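Local coordinates for protein protease (Penicillium cyclopium, PDB 5Z6O) that hydrolyses peptide bonds as a subtilisin-type serine protease of the proteinase K kind, seen here with a phenylmethanesulfonic acid inhibitor and bound calcium, at residues T75-T80 / V132-L137; T43-G48 / A92-V97; V37-D42 / M115-K120; L205-K210 / P232-A237. All blocks are in the same frame, centred on the assembly; numbering follows the deposited sequence. Where two conformers were deposited one is given.

Contact 1 (T75-T80 / V132-L137); sequences THTAST and VMNMSL. With PMS (phenylmethanesulfonic acid), chain C.
With OG1 of T77 lodged between its own N and carbonyl carbon (chi1 61°), the methyl CG2 is swung out of the helix toward S136. The S136 hydroxyl lies beside its own N (chi1 -73°) and brings OG to meet it. The two branches touch lightly, T77 CG2 lying 3.9 Å from S136 OG and 4.1 Å from S136 CB. This is a methyl resting against a hydroxyl, and the polar ends look elsewhere: T77 OG1 is hydrogen-bonded back to H73 O, with a weak bond to D42 OD2, while S136 OG pairs with S228 O. H73, D42 and S228 are probably the catalytic triad of this subtilase, so the contact probably belongs to the second shell of the active site, where helix 73-82 faces the end of strand 131-135 in the alpha/beta fold. Beyond that strand the chain turns into the substrate groove. There the phenyl ring of the inhibitor lies along the backbone, its C2 3.7 Å from S136 O and its C3 3.9 Å from L137 C, consistent with the pocket for the residue preceding the cleaved bond. N165 ND2 and the backbone N of S228 hydrogen-bond the inhibitor, as oxyanion-hole donors do in subtilisins.

Contact 2 (T43-G48 / A92-V97); sequences TGIDIG and ASVVAV
I45 has an extended backbone (phi -132°, psi 137°), and its side chain is directed toward V94 and A96 of strand 93-98, a strand of the parallel sheet of the subtilisin alpha/beta fold. Segment 43-48 itself is irregular: it leaves strand 37-42, passes through G44 at a positive phi of 99°, where a CB would be jammed against the carbonyl oxygen of T43, and bends again at D46, the centre of an inverse gamma turn. Opposite it, V94 and A96, two residues apart on the strand, turn the same side to I45, whereas V95 between them points away.

The contact is wholly apolar and rests on one side chain. I45 CG1 is anti to the carbonyl carbon and the chain runs on extended to CD1, which carries the terminal methyl over the strand. There CD1 comes within 3.5 Å of V94 CG1 and 3.6 Å of A96 CA, so that it bridges two residues of the strand. The side chains of I45 and V94 slant across one another. A78 of helix 73-82 and F52 also touch I45, and the isoleucine is thus wedged between helix, loop and sheet. Replacing it with an alanine would probably leave a gap between V94, A96 and A78 and let the loop shift against the sheet. Nearer the base of the side chain, the A96 methyl CB fits against the branch itself, 3.8 Å from I45 CG1 and 3.9 Å from I45 CB.

Contact 3 (V37-D42 / M115-K120); sequences VIYGVD and MDWAVK
Y39 and A118 contribute most of the buried surface here: the methyl of A118 sits over one face of the tyrosine ring. A118 CB is 4.0 Å from the ring centroid and 22° off the ring normal, a CH-pi contact displaced toward the CG and CD1 rim, with CD1 of Y39 3.8 Å from A118 CB. The ring gets there because CG of Y39 lies beside the backbone N, anti to the carbonyl carbon (chi1 -64°), and the plane stands nearly upright on the CA-CB-CG bend (chi2 -86°). Its far end passes the helix backbone at A118 O and carries OH to D121 OD2, with which it is hydrogen-bonded, so the ring is fixed at both ends.

Helix 108-124 is the connection of a beta-alpha-beta crossover from strand 93-98 to strand 131-135, and strand 37-42 lies between these two in the sheet. Y39 therefore also reaches V95 and V97 of strand 93-98, while A118 rests on M133 of strand 131-135.

W117 adds a smaller patch from the helix side. Its indole, with CG anti to the backbone N, reaches back until CZ3 lies 4.0 Å from Y39 CE1, the two side chains crossing at about a right angle. A leucine in place of Y39 would probably strip the A118 methyl of its flat partner and leave D121 without the hydroxyl. V41, turned the same way two residues further on, faces M115 more loosely, V41 CG1 and M115 CG being 4.7 Å apart.

Contact 4 (L205-K210 / P232-A237); sequences LYAPGK and PHVAGA
H233, whose imidazole meets P208 across the contact, has its ND1 hydrogen-bonded to M229 O, one turn back along the same helix, and this bond helps to hold the ring's rotation. The carbonyl oxygen of P208 also comes close, 3.2 Å from CE1 and 3.3 Å from ND1 of H233, but the angle at ND1 is too poor for a hydrogen bond. The oxygen stands over the CE1 and ND1 side of the ring, on the face that P208 CB also covers.

The proline makes its main contact on that face. P208 CB lies 4.2 Å from the H233 ring centroid and 22° off its normal, a CH-pi contact offset toward the NE2 and CE1 rim, with P208 CB 3.9 Å from H233 NE2. CG of H233 is beside its own N (chi1 -71°), which swings the ring out to the proline. The A207 methyl meets the base of the helix side chains: its CB is 4.1 Å from H233 CB and 3.9 Å from V234 CG2.

Strand 205-208 and helix 232-237 run at 100° to each other, their axes 8.3 Å apart at the closest. This is the helix of the subtilase signature, which begins near S228, probably the catalytic serine, and the strand is an outermost one of the parallel sheet. V234 also packs on I184 of strand 182-187 and I256 of helix 249-259, while H233 leans on T80 and P232 on T77 of helix 73-82.

In the fold
All four contacts reach the same parallel sheet. Contact 1 is the hub: it joins contact 2 through T75 OG1 and D46 N, 2.9 Å apart, and contact 4 where T77 O lies 3.3 Å from P232 CB. Contacts 1 and 3 share neighbouring strands, with V132 O 2.7 Å from Y39 N, and contact 3 adjoins contact 2 likewise, S93 O being 2.8 Å from I38 N. Contact 3 holds the sheet face opposite to helices 73-82 and 227-245. The centres of contacts 2 and 4 are about 18 Å apart. Of the probable triad, D42 ends the strand of contact 3, H73 and S228 adjoin contact 1, and S136 and L137 of contact 1 lie beside the inhibitor.

Contact 1 (T75-T80 / V132-L137)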
loop_
_atom_site.group_PDB
_atom_site.type_symbol
_atom_site.label_atom_id
_atom_site.label_comp_id
_atom_site.label_asym_id
_atom_site.label_seq_id
_atom_site.Cartn_x
_atom_site.Cartn_y
_atom_site.Cartn_z
ATOM N N THR A 75 1.296 -5.009 -10.457
ATOM C CA THR A 75 1.761 -3.792 -11.120
ATOM C C THR A 75 0.919 -2.596 -10.711
ATOM O O THR A 75 1.435 -1.499 -10.475
ATOM C CB THR A 75 1.680 -3.976 -12.632
ATOM O OG1 THR A 75 2.517 -5.087 -13.000
ATOM C CG2 THR A 75 2.088 -2.661 -13.396
ATOM N N HIS A 76 -0.384 -2.806 -10.622
ATOM C CA HIS A 76 -1.302 -1.718 -10.308
ATOM C C HIS A 76 -1.034 -1.188 -8.894
ATOM O O HIS A 76 -0.908 0.024 -8.673
ATOM C CB HIS A 76 -2.737 -2.253 -10.458
ATOM C CG HIS A 76 -3.816 -1.200 -10.421
ATOM N ND1 HIS A 76 -4.348 -0.695 -9.239
ATOM C CD2 HIS A 76 -4.489 -0.592 -11.425
ATOM C CE1 HIS A 76 -5.284 0.198 -9.534
ATOM N NE2 HIS A 76 -5.398 0.265 -10.850
ATOM N N THR A 77 -0.890 -2.091 -7.927
ATOM C CA THR A 77 -0.634 -1.640 -6.560
ATOM C C THR A 77 0.754 -1.037 -6.404
ATOM O O THR A 77 0.904 0.004 -5.734
ATOM C CB THR A 77 -0.837 -2.781 -5.557
ATOM O OG1 THR A 77 0.074 -3.853 -5.828
ATOM C CG2 THR A 77 -2.327 -3.299 -5.628
ATOM N N ALA A 78 1.782 -1.637 -7.032
ATOM C CA ALA A 78 3.084 -0.976 -6.983
ATOM C C ALA A 78 3.014 0.421 -7.604
ATOM O O ALA A 78 3.691 1.362 -7.159
ATOM C CB ALA A 78 4.114 -1.836 -7.731
ATOM N N SER A 79 2.223 0.564 -8.655
ATOM C CA SER A 79 2.098 1.847 -9.339
ATOM C C SER A 79 1.436 2.900 -8.449
ATOM O O SER A 79 1.887 4.046 -8.402
ATOM C CB SER A 79 1.305 1.636 -10.649
ATOM O OG SER A 79 1.068 2.872 -11.287
ATOM N N THR A 80 0.359 2.538 -7.756
ATOM C CA THR A 80 -0.252 3.450 -6.785
ATOM C C THR A 80 0.752 3.855 -5.718
ATOM O O THR A 80 0.758 5.006 -5.275
ATOM C CB THR A 80 -1.473 2.756 -6.153
ATOM O OG1 THR A 80 -2.467 2.609 -7.175
ATOM C CG2 THR A 80 -2.050 3.540 -4.979
ATOM N N VAL A 132 9.524 -0.484 3.512
ATOM C CA VAL A 132 8.063 -0.567 3.503
ATOM C C VAL A 132 7.662 -1.836 2.775
ATOM O O VAL A 132 8.291 -2.220 1.782
ATOM C CB VAL A 132 7.459 0.691 2.815
ATOM C CG1 VAL A 132 5.962 0.498 2.530
ATOM C CG2 VAL A 132 7.715 1.906 3.691
ATOM N N MET A 133 6.660 -2.526 3.304
ATOM C CA MET A 133 6.112 -3.681 2.625
ATOM C C MET A 133 4.628 -3.470 2.435
ATOM O O MET A 133 3.933 -3.086 3.376
ATOM C CB MET A 133 6.374 -4.960 3.434
ATOM C CG MET A 133 5.792 -6.206 2.768
ATOM S SD MET A 133 6.058 -7.741 3.708
ATOM C CE MET A 133 7.806 -8.004 3.468
ATOM N N ASN A 134 4.140 -3.744 1.233
ATOM C CA ASN A 134 2.712 -3.644 0.963
ATOM C C ASN A 134 2.141 -5.037 0.711
ATOM O O ASN A 134 2.633 -5.770 -0.158
ATOM C CB ASN A 134 2.426 -2.757 -0.235
ATOM C CG ASN A 134 0.925 -2.560 -0.429
ATOM O OD1 ASN A 134 0.278 -1.823 0.333
ATOM N ND2 ASN A 134 0.359 -3.242 -1.406
ATOM N N MET A 135 1.040 -5.370 1.392
ATOM C CA MET A 135 0.400 -6.683 1.217
ATOM C C MET A 135 -1.059 -6.437 0.871
ATOM O O MET A 135 -1.870 -6.222 1.762
ATOM C CB MET A 135 0.508 -7.578 2.453
ATOM C CG MET A 135 1.919 -8.159 2.571
ATOM S SD MET A 135 1.992 -9.472 3.878
ATOM C CE MET A 135 0.946 -10.749 3.221
ATOM N N SER A 136 -1.379 -6.446 -0.406
ATOM C CA SER A 136 -2.763 -6.270 -0.842
ATOM C C SER A 136 -3.395 -7.615 -1.108
ATOM O O SER A 136 -3.794 -7.904 -2.213
ATOM C CB SER A 136 -2.818 -5.393 -2.092
ATOM O OG SER A 136 -2.556 -4.025 -1.778
ATOM N N LEU A 137 -3.364 -8.491 -0.126
ATOM C CA LEU A 137 -3.941 -9.815 -0.226
ATOM C C LEU A 137 -4.347 -10.208 1.185
ATOM O O LEU A 137 -3.915 -9.612 2.169
ATOM C CB LEU A 137 -2.964 -10.839 -0.808
ATOM C CG LEU A 137 -1.615 -10.954 -0.091
ATOM C CD1 LEU A 137 -1.654 -11.924 1.087
ATOM C CD2 LEU A 137 -0.517 -11.367 -1.087
HETATM C C PMS C . -7.414 -8.413 -3.551
HETATM S S PMS C . -7.599 -6.641 -3.900
HETATM C C1 PMS C . -7.645 -8.703 -2.060
HETATM C C2 PMS C . -7.266 -7.810 -1.065
HETATM C C3 PMS C . -7.486 -8.116 0.271
HETATM C C4 PMS C . -8.090 -9.312 0.628
HETATM C C5 PMS C . -8.462 -10.205 -0.366
HETATM C C6 PMS C . -8.256 -9.896 -1.700
HETATM O O2S PMS C . -7.894 -6.381 -5.347
HETATM O O1S PMS C . -8.795 -6.058 -3.210
#

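Contact 2 (T43-G48 / A92-V97)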
loop_
_atom_site.group_PDB
_atom_site.type_symbol
_atom_site.label_atom_id
_atom_site.label_comp_id
_atom_site.label_asym_id
_atom_site.label_seq_id
_atom_site.Cartn_x
_atom_site.Cartn_y
_atom_site.Cartn_z
ATOM N N THR A 43 1.226 -10.249 -7.141
ATOM C CA THR A 43 1.354 -11.087 -8.328
ATOM C C THR A 43 2.609 -10.812 -9.170
ATOM O O THR A 43 2.719 -11.364 -10.277
ATOM C CB THR A 43 0.123 -10.938 -9.216
ATOM O OG1 THR A 43 0.027 -9.609 -9.743
ATOM C CG2 THR A 43 -1.148 -11.248 -8.448
ATOM N N GLY A 44 3.541 -9.994 -8.701
ATOM C CA GLY A 44 4.641 -9.540 -9.527
ATOM C C GLY A 44 4.398 -8.150 -10.085
ATOM O O GLY A 44 3.318 -7.581 -9.978
ATOM N N ILE A 45 5.448 -7.578 -10.672
ATOM C CA ILE A 45 5.394 -6.221 -11.208
ATOM C C ILE A 45 5.969 -6.225 -12.611
ATOM O O ILE A 45 7.030 -6.818 -12.844
ATOM C CB ILE A 45 6.202 -5.241 -10.348
ATOM C CG1 ILE A 45 5.685 -5.195 -8.923
ATOM C CG2 ILE A 45 6.177 -3.831 -10.967
ATOM C CD1 ILE A 45 6.653 -4.425 -8.016
ATOM N N ASP A 46 5.304 -5.522 -13.523
ATOM C CA ASP A 46 5.869 -5.268 -14.862
ATOM C C ASP A 46 6.907 -4.176 -14.691
ATOM O O ASP A 46 6.619 -2.987 -14.849
ATOM C CB ASP A 46 4.768 -4.871 -15.835
ATOM C CG ASP A 46 5.288 -4.541 -17.226
ATOM O OD1 ASP A 46 6.474 -4.750 -17.495
ATOM O OD2 ASP A 46 4.496 -4.042 -18.033
ATOM N N ILE A 47 8.131 -4.585 -14.334
ATOM C CA ILE A 47 9.148 -3.614 -13.966
ATOM C C ILE A 47 9.598 -2.791 -15.159
ATOM O O ILE A 47 10.194 -1.727 -14.967
ATOM C CB ILE A 47 10.363 -4.267 -13.262
ATOM C CG1 ILE A 47 11.063 -5.245 -14.172
ATOM C CG2 ILE A 47 9.964 -4.965 -11.904
ATOM C CD1 ILE A 47 12.407 -5.671 -13.625
ATOM N N GLY A 48 9.278 -3.222 -16.374
ATOM C CA GLY A 48 9.611 -2.422 -17.549
ATOM C C GLY A 48 8.633 -1.308 -17.830
ATOM O O GLY A 48 8.837 -0.513 -18.748
ATOM N N ALA A 92 10.555 6.695 -4.745
ATOM C CA ALA A 92 10.896 5.504 -3.968
ATOM C C ALA A 92 11.397 4.407 -4.897
ATOM O O ALA A 92 11.136 4.414 -6.108
ATOM C CB ALA A 92 9.671 5.013 -3.165
ATOM N N SER A 93 12.150 3.464 -4.319
ATOM C CA SER A 93 12.521 2.233 -5.007
ATOM C C SER A 93 11.473 1.158 -4.741
ATOM O O SER A 93 10.896 1.095 -3.654
ATOM C CB SER A 93 13.877 1.718 -4.533
ATOM O OG SER A 93 14.889 2.693 -4.704
ATOM N N VAL A 94 11.248 0.298 -5.740
ATOM C CA VAL A 94 10.198 -0.720 -5.680
ATOM C C VAL A 94 10.813 -2.074 -5.984
ATOM O O VAL A 94 11.581 -2.193 -6.939
ATOM C CB VAL A 94 9.069 -0.434 -6.687
ATOM C CG1 VAL A 94 8.017 -1.495 -6.584
ATOM C CG2 VAL A 94 8.483 0.856 -6.390
ATOM N N VAL A 95 10.463 -3.098 -5.191
ATOM C CA VAL A 95 11.013 -4.434 -5.359
ATOM C C VAL A 95 9.853 -5.415 -5.506
ATOM O O VAL A 95 8.976 -5.485 -4.640
ATOM C CB VAL A 95 11.922 -4.833 -4.184
ATOM C CG1 VAL A 95 12.467 -6.217 -4.413
ATOM C CG2 VAL A 95 13.090 -3.861 -4.058
ATOM N N ALA A 96 9.839 -6.170 -6.609
ATOM C CA ALA A 96 8.759 -7.117 -6.835
ATOM C C ALA A 96 9.006 -8.367 -6.017
ATOM O O ALA A 96 10.064 -8.995 -6.153
ATOM C CB ALA A 96 8.683 -7.508 -8.312
ATOM N N VAL A 97 8.038 -8.747 -5.187
ATOM C CA VAL A 97 8.074 -10.035 -4.514
ATOM C C VAL A 97 6.847 -10.804 -4.995
ATOM O O VAL A 97 5.733 -10.594 -4.506
ATOM C CB VAL A 97 8.093 -9.891 -2.987
ATOM C CG1 VAL A 97 8.153 -11.271 -2.326
ATOM C CG2 VAL A 97 9.283 -9.000 -2.519
#

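Contact 3 (V37-D42 / M115-K120)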
loop_
_atom_site.group_PDB
_atom_site.type_symbol
_atom_site.label_atom_id
_atom_site.label_comp_id
_atom_site.label_asym_id
_atom_site.label_seq_id
_atom_site.Cartn_x
_atom_site.Cartn_y
_atom_site.Cartn_z
ATOM N N VAL A 37 12.870 1.875 0.201
ATOM C CA VAL A 37 12.555 0.675 -0.573
ATOM C C VAL A 37 11.156 0.208 -0.199
ATOM O O VAL A 37 10.832 0.091 0.996
ATOM C CB VAL A 37 13.584 -0.436 -0.303
ATOM C CG1 VAL A 37 13.213 -1.693 -1.086
ATOM C CG2 VAL A 37 14.985 0.071 -0.665
ATOM N N ILE A 38 10.330 -0.055 -1.202
ATOM C CA ILE A 38 8.986 -0.592 -1.015
ATOM C C ILE A 38 8.948 -1.995 -1.600
ATOM O O ILE A 38 9.146 -2.174 -2.809
ATOM C CB ILE A 38 7.927 0.283 -1.694
ATOM C CG1 ILE A 38 7.905 1.693 -1.083
ATOM C CG2 ILE A 38 6.565 -0.356 -1.504
ATOM C CD1 ILE A 38 7.091 2.723 -1.929
ATOM N N TYR A 39 8.612 -2.985 -0.773
ATOM C CA TYR A 39 8.437 -4.345 -1.271
ATOM C C TYR A 39 6.973 -4.576 -1.611
ATOM O O TYR A 39 6.117 -4.496 -0.731
ATOM C CB TYR A 39 8.880 -5.362 -0.219
ATOM C CG TYR A 39 10.350 -5.259 0.092
ATOM C CD1 TYR A 39 11.290 -5.954 -0.684
ATOM C CD2 TYR A 39 10.803 -4.480 1.172
ATOM C CE1 TYR A 39 12.636 -5.881 -0.413
ATOM C CE2 TYR A 39 12.170 -4.381 1.441
ATOM C CZ TYR A 39 13.070 -5.096 0.644
ATOM O OH TYR A 39 14.405 -5.010 0.922
ATOM N N GLY A 40 6.697 -4.907 -2.865
ATOM C CA GLY A 40 5.349 -5.218 -3.310
ATOM C C GLY A 40 5.138 -6.713 -3.286
ATOM O O GLY A 40 5.711 -7.437 -4.104
ATOM N N VAL A 41 4.354 -7.201 -2.327
ATOM C CA VAL A 41 4.164 -8.638 -2.126
ATOM C C VAL A 41 2.833 -9.001 -2.775
ATOM O O VAL A 41 1.760 -8.775 -2.193
ATOM C CB VAL A 41 4.186 -8.990 -0.631
ATOM C CG1 VAL A 41 3.953 -10.473 -0.415
ATOM C CG2 VAL A 41 5.518 -8.560 0.020
ATOM N N ASP A 42 2.872 -9.545 -3.995
ATOM C CA ASP A 42 1.673 -9.572 -4.825
ATOM C C ASP A 42 1.877 -10.522 -6.004
ATOM O O ASP A 42 2.640 -11.490 -5.886
ATOM C CB ASP A 42 1.357 -8.140 -5.287
ATOM C CG ASP A 42 -0.104 -7.895 -5.513
ATOM O OD1 ASP A 42 -0.712 -8.631 -6.325
ATOM O OD2 ASP A 42 -0.633 -6.936 -4.900
ATOM N N MET A 115 7.647 -13.051 2.158
ATOM C CA MET A 115 7.851 -12.102 3.255
ATOM C C MET A 115 9.212 -12.288 3.901
ATOM O O MET A 115 9.922 -11.302 4.187
ATOM C CB MET A 115 6.748 -12.274 4.308
ATOM C CG MET A 115 5.358 -12.049 3.742
ATOM S SD MET A 115 4.052 -12.578 4.849
ATOM C CE MET A 115 4.295 -11.414 6.163
ATOM N N ASP A 116 9.576 -13.555 4.148
ATOM C CA ASP A 116 10.874 -13.869 4.728
ATOM C C ASP A 116 12.015 -13.399 3.830
ATOM O O ASP A 116 13.019 -12.837 4.319
ATOM C CB ASP A 116 10.978 -15.381 4.970
ATOM C CG ASP A 116 10.207 -15.854 6.201
ATOM O OD1 ASP A 116 9.631 -15.032 6.959
ATOM O OD2 ASP A 116 10.172 -17.080 6.397
ATOM N N TRP A 117 11.888 -13.627 2.514
ATOM C CA TRP A 117 12.914 -13.155 1.583
ATOM C C TRP A 117 13.089 -11.649 1.688
ATOM O O TRP A 117 14.223 -11.134 1.720
ATOM C CB TRP A 117 12.551 -13.545 0.152
ATOM C CG TRP A 117 13.563 -13.067 -0.830
ATOM C CD1 TRP A 117 14.627 -13.772 -1.328
ATOM C CD2 TRP A 117 13.638 -11.751 -1.416
ATOM N NE1 TRP A 117 15.367 -12.968 -2.184
ATOM C CE2 TRP A 117 14.779 -11.726 -2.258
ATOM C CE3 TRP A 117 12.858 -10.601 -1.310
ATOM C CZ2 TRP A 117 15.151 -10.591 -2.981
ATOM C CZ3 TRP A 117 13.226 -9.461 -2.049
ATOM C CH2 TRP A 117 14.364 -9.470 -2.864
ATOM N N ALA A 118 11.972 -10.922 1.763
ATOM C CA ALA A 118 12.058 -9.464 1.781
ATOM C C ALA A 118 12.738 -8.955 3.048
ATOM O O ALA A 118 13.500 -7.970 3.013
ATOM C CB ALA A 118 10.657 -8.881 1.621
ATOM N N VAL A 119 12.442 -9.575 4.193
ATOM C CA VAL A 119 13.092 -9.139 5.435
ATOM C C VAL A 119 14.609 -9.324 5.327
ATOM O O VAL A 119 15.394 -8.431 5.696
ATOM C CB VAL A 119 12.524 -9.908 6.645
ATOM C CG1 VAL A 119 13.469 -9.734 7.848
ATOM C CG2 VAL A 119 11.084 -9.424 7.000
ATOM N N LYS A 120 15.039 -10.481 4.813
ATOM C CA LYS A 120 16.477 -10.715 4.618
ATOM C C LYS A 120 17.087 -9.673 3.698
ATOM O O LYS A 120 18.175 -9.145 3.961
ATOM C CB LYS A 120 16.717 -12.104 4.030
ATOM C CG LYS A 120 16.777 -13.208 5.066
ATOM C CD LYS A 120 17.254 -14.511 4.437
ATOM C CE LYS A 120 17.308 -15.619 5.474
ATOM N NZ LYS A 120 15.959 -15.863 6.054
#

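Contact 4 (L205-K210 / P232-A237)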
loop_
_atom_site.group_PDB
_atom_site.type_symbol
_atom_site.label_atom_id
_atom_site.label_comp_id
_atom_site.label_asym_id
_atom_site.label_seq_id
_atom_site.Cartn_x
_atom_site.Cartn_y
_atom_site.Cartn_z
ATOM N N LEU A 205 -6.889 2.997 9.555
ATOM C CA LEU A 205 -7.427 4.172 8.847
ATOM C C LEU A 205 -7.962 3.746 7.481
ATOM O O LEU A 205 -7.792 2.605 7.047
ATOM C CB LEU A 205 -6.384 5.286 8.686
ATOM C CG LEU A 205 -5.224 4.993 7.761
ATOM C CD1 LEU A 205 -4.694 6.328 7.167
ATOM C CD2 LEU A 205 -4.058 4.340 8.520
ATOM N N TYR A 206 -8.614 4.694 6.817
ATOM C CA TYR A 206 -9.119 4.582 5.450
ATOM C C TYR A 206 -8.130 5.201 4.479
ATOM O O TYR A 206 -7.424 6.157 4.814
ATOM C CB TYR A 206 -10.469 5.326 5.263
ATOM C CG TYR A 206 -11.672 4.542 5.776
ATOM C CD1 TYR A 206 -11.980 4.494 7.157
ATOM C CD2 TYR A 206 -12.484 3.830 4.877
ATOM C CE1 TYR A 206 -13.083 3.732 7.615
ATOM C CE2 TYR A 206 -13.589 3.085 5.319
ATOM C CZ TYR A 206 -13.880 3.047 6.670
ATOM O OH TYR A 206 -14.979 2.307 7.039
ATOM N N ALA A 207 -8.156 4.694 3.244
ATOM C CA ALA A 207 -7.467 5.343 2.140
ATOM C C ALA A 207 -8.286 5.089 0.898
ATOM O O ALA A 207 -9.100 4.155 0.879
ATOM C CB ALA A 207 -6.039 4.798 1.968
ATOM N N PRO A 208 -8.080 5.871 -0.162
ATOM C CA PRO A 208 -8.909 5.737 -1.368
ATOM C C PRO A 208 -8.823 4.335 -1.935
ATOM O O PRO A 208 -7.728 3.801 -2.144
ATOM C CB PRO A 208 -8.298 6.766 -2.327
ATOM C CG PRO A 208 -7.846 7.862 -1.411
ATOM C CD PRO A 208 -7.267 7.107 -0.196
ATOM N N GLY A 209 -9.990 3.749 -2.208
ATOM C CA GLY A 209 -9.992 2.354 -2.595
ATOM C C GLY A 209 -10.998 2.005 -3.651
ATOM O O GLY A 209 -11.042 0.853 -4.077
ATOM N N LYS A 210 -11.837 2.951 -4.069
ATOM C CA LYS A 210 -12.821 2.656 -5.109
ATOM C C LYS A 210 -12.507 3.471 -6.340
ATOM O O LYS A 210 -12.289 4.696 -6.247
ATOM C CB LYS A 210 -14.247 2.956 -4.630
ATOM C CG LYS A 210 -15.299 2.746 -5.748
ATOM C CD LYS A 210 -16.722 2.913 -5.195
ATOM C CE LYS A 210 -17.762 2.571 -6.271
ATOM N NZ LYS A 210 -17.969 3.736 -7.142
ATOM N N PRO A 232 -1.819 0.382 -0.824
ATOM C CA PRO A 232 -0.606 0.989 -1.376
ATOM C C PRO A 232 -0.585 2.502 -1.278
ATOM O O PRO A 232 0.518 3.075 -1.304
ATOM C CB PRO A 232 -0.590 0.501 -2.847
ATOM C CG PRO A 232 -1.968 0.079 -3.131
ATOM C CD PRO A 232 -2.503 -0.450 -1.820
ATOM N N HIS A 233 -1.739 3.177 -1.152
ATOM C CA HIS A 233 -1.660 4.611 -0.843
ATOM C C HIS A 233 -0.925 4.810 0.471
ATOM O O HIS A 233 -0.144 5.758 0.623
ATOM C CB HIS A 233 -3.056 5.249 -0.738
ATOM C CG HIS A 233 -3.783 5.396 -2.051
ATOM N ND1 HIS A 233 -4.520 4.376 -2.623
ATOM C CD2 HIS A 233 -3.924 6.468 -2.876
ATOM C CE1 HIS A 233 -5.088 4.817 -3.738
ATOM N NE2 HIS A 233 -4.746 6.082 -3.912
ATOM N N VAL A 234 -1.189 3.935 1.445
ATOM C CA VAL A 234 -0.571 4.075 2.761
ATOM C C VAL A 234 0.888 3.621 2.706
ATOM O O VAL A 234 1.755 4.247 3.331
ATOM C CB VAL A 234 -1.389 3.302 3.819
ATOM C CG1 VAL A 234 -0.744 3.413 5.217
ATOM C CG2 VAL A 234 -2.812 3.860 3.899
ATOM N N ALA A 235 1.200 2.590 1.914
ATOM C CA ALA A 235 2.602 2.211 1.723
ATOM C C ALA A 235 3.384 3.387 1.163
ATOM O O ALA A 235 4.481 3.718 1.647
ATOM C CB ALA A 235 2.735 1.020 0.756
ATOM N N GLY A 236 2.829 4.033 0.138
ATOM C CA GLY A 236 3.513 5.185 -0.427
ATOM C C GLY A 236 3.628 6.332 0.562
ATOM O O GLY A 236 4.663 7.001 0.622
ATOM N N ALA A 237 2.557 6.614 1.310
ATOM C CA ALA A 237 2.640 7.706 2.277
ATOM C C ALA A 237 3.682 7.417 3.354
ATOM O O ALA A 237 4.350 8.339 3.842
ATOM C CB ALA A 237 1.260 7.953 2.918
#